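PDB 3VSN: Non-sulfated chondroitin lyase E66 from Autographa californica nucleopolyhedrovirus, which cleaves non-sulfated chondroitin as a lyase of the occlusion-derived virus envelope, is essential for oral infectivity and may help breach the peritrophic matrix of the insect midgut. Local coordinates for residues Val474-Arg479 against Val536-Ser541. Numbering follows the deposited sequence.
Sequences VIVLSR and VEQIIS
A classic beta bulge, in which Val-476 and Leu-477 both face Val-536, interrupts the antiparallel pairing of strands 472-480 and 533-540. The carbonyl of Val-536 takes two N-H groups: Val-476 N lies 2.8 Å from Val-536 O, and the straighter but longer bond from Leu-477 N reaches the same oxygen at 3.1 Å. Val-536 N answers with a bond to Leu-477 O. Beyond the bulge the pairing is regular, with Val-474 and Gln-538 exchanging two nearly straight bonds, both 167° at the hydrogen. The extra residue puts Leu-477 on the same face as Val-474 and Val-476, the face that carries Val-536 and Gln-538. There Leu-477 CB sits 4.0 Å from Val-536 CB, while Val-476 CG2, beside its own backbone N since CG1 is anti to it (chi1 175°), meets Gln-538 CG at 4.0 Å, the two side chains crossing at a slant. This is one layer of a beta-sandwich: the same face packs on strands 504-506, 509-513 and 550-558 of the seven-stranded sheet, and the buried amide of Gln-538 donates through NE2 to Cys-553 O. On the other face, Ile-475 pairs with Glu-537, whose CB passes 3.5 Å from Val-474 O. Its chain runs extended beyond CG to a carboxylate where OE2 forms salt bridges with both Arg-473 and Arg-527, probably stabilising its negative charge.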
loop_
_atom_site.group_PDB
_atom_site.type_symbol
_atom_site.label_atom_id
_atom_site.label_comp_id
_atom_site.label_asym_id
_atom_site.label_seq_id
_atom_site.Cartn_x
_atom_site.Cartn_y
_atom_site.Cartn_z
ATOM N N VAL A 474 25.276 2.385 -0.882
ATOM C CA VAL A 474 23.931 2.897 -0.699
ATOM C C VAL A 474 23.440 3.355 -2.061
ATOM O O VAL A 474 24.076 4.191 -2.710
ATOM C CB VAL A 474 23.898 4.061 0.309
ATOM C CG1 VAL A 474 22.475 4.576 0.487
ATOM C CG2 VAL A 474 24.478 3.618 1.649
ATOM N N ILE A 475 22.316 2.797 -2.494
ATOM C CA ILE A 475 21.754 3.134 -3.798
ATOM C C ILE A 475 21.123 4.523 -3.746
ATOM O O ILE A 475 20.294 4.809 -2.876
ATOM C CB ILE A 475 20.732 2.075 -4.268
ATOM C CG1 ILE A 475 21.419 0.709 -4.386
ATOM C CG2 ILE A 475 20.086 2.478 -5.593
ATOM C CD1 ILE A 475 20.483 -0.440 -4.698
ATOM N N VAL A 476 21.539 5.380 -4.676
ATOM C CA VAL A 476 20.975 6.723 -4.812
ATOM C C VAL A 476 19.892 6.736 -5.902
ATOM O O VAL A 476 18.804 7.280 -5.702
ATOM C CB VAL A 476 22.086 7.765 -5.097
ATOM C CG1 VAL A 476 21.499 9.144 -5.365
ATOM C CG2 VAL A 476 23.063 7.827 -3.926
ATOM N N LEU A 477 20.203 6.139 -7.051
ATOM C CA LEU A 477 19.260 6.008 -8.163
ATOM C C LEU A 477 19.423 4.641 -8.790
ATOM O O LEU A 477 20.544 4.140 -8.910
ATOM C CB LEU A 477 19.509 7.069 -9.242
ATOM C CG LEU A 477 18.536 8.225 -9.535
ATOM C CD1 LEU A 477 18.781 8.745 -10.947
ATOM C CD2 LEU A 477 17.065 7.868 -9.353
ATOM N N SER A 478 18.307 4.048 -9.201
ATOM C CA SER A 478 18.315 2.740 -9.846
ATOM C C SER A 478 17.407 2.754 -11.067
ATOM O O SER A 478 16.411 3.477 -11.097
ATOM C CB SER A 478 17.855 1.659 -8.866
ATOM O OG SER A 478 16.573 1.966 -8.346
ATOM N N ARG A 479 17.756 1.964 -12.079
ATOM C CA ARG A 479 16.887 1.806 -13.239
ATOM C C ARG A 479 16.890 0.385 -13.785
ATOM O O ARG A 479 17.926 -0.282 -13.822
ATOM C CB ARG A 479 17.221 2.822 -14.345
ATOM C CG ARG A 479 18.393 2.463 -15.246
ATOM C CD ARG A 479 18.573 3.473 -16.372
ATOM N NE ARG A 479 19.768 3.175 -17.164
ATOM C CZ ARG A 479 19.764 2.505 -18.316
ATOM N NH1 ARG A 479 18.620 2.064 -18.831
ATOM N NH2 ARG A 479 20.902 2.279 -18.962
ATOM N N VAL A 536 23.222 4.448 -9.619
ATOM C CA VAL A 536 24.088 5.484 -9.064
ATOM C C VAL A 536 24.134 5.164 -7.574
ATOM O O VAL A 536 23.087 4.990 -6.942
ATOM C CB VAL A 536 23.528 6.901 -9.286
ATOM C CG1 VAL A 536 24.417 7.942 -8.615
ATOM C CG2 VAL A 536 23.386 7.198 -10.773
ATOM N N GLU A 537 25.335 5.066 -7.015
ATOM C CA GLU A 537 25.476 4.632 -5.624
ATOM C C GLU A 537 26.568 5.396 -4.884
ATOM O O GLU A 537 27.425 6.028 -5.502
ATOM C CB GLU A 537 25.733 3.116 -5.555
ATOM C CG GLU A 537 27.046 2.671 -6.195
ATOM C CD GLU A 537 27.213 1.159 -6.286
ATOM O OE1 GLU A 537 26.226 0.415 -6.089
ATOM O OE2 GLU A 537 28.347 0.706 -6.560
ATOM N N GLN A 538 26.511 5.342 -3.557
ATOM C CA GLN A 538 27.586 5.841 -2.710
ATOM C C GLN A 538 28.231 4.647 -2.018
ATOM O O GLN A 538 27.607 3.984 -1.178
ATOM C CB GLN A 538 27.064 6.869 -1.698
ATOM C CG GLN A 538 26.738 8.223 -2.323
ATOM C CD GLN A 538 26.290 9.272 -1.313
ATOM O OE1 GLN A 538 26.329 9.050 -0.105
ATOM N NE2 GLN A 538 25.861 10.424 -1.812
ATOM N N ILE A 539 29.474 4.364 -2.400
ATOM C CA ILE A 539 30.205 3.217 -1.871
ATOM C C ILE A 539 30.718 3.525 -0.462
ATOM O O ILE A 539 31.288 4.589 -0.214
ATOM C CB ILE A 539 31.361 2.788 -2.810
ATOM C CG1 ILE A 539 30.805 2.363 -4.181
ATOM C CG2 ILE A 539 32.163 1.645 -2.192
ATOM C CD1 ILE A 539 31.831 2.304 -5.299
ATOM N N ILE A 540 30.490 2.590 0.454
ATOM C CA ILE A 540 30.910 2.735 1.847
ATOM C C ILE A 540 31.878 1.608 2.220
ATOM O O ILE A 540 31.641 0.442 1.892
ATOM C CB ILE A 540 29.694 2.780 2.808
ATOM C CG1 ILE A 540 28.739 1.599 2.543
ATOM C CG2 ILE A 540 28.958 4.110 2.661
ATOM C CD1 ILE A 540 27.626 1.431 3.562
ATOM N N SER A 541 32.972 1.953 2.894
ATOM C CA SER A 541 34.022 0.968 3.179
ATOM C C SER A 541 33.549 -0.127 4.137
ATOM O O SER A 541 32.819 0.151 5.090
ATOM C CB SER A 541 35.275 1.648 3.732
ATOM O OG SER A 541 35.057 2.122 5.049
#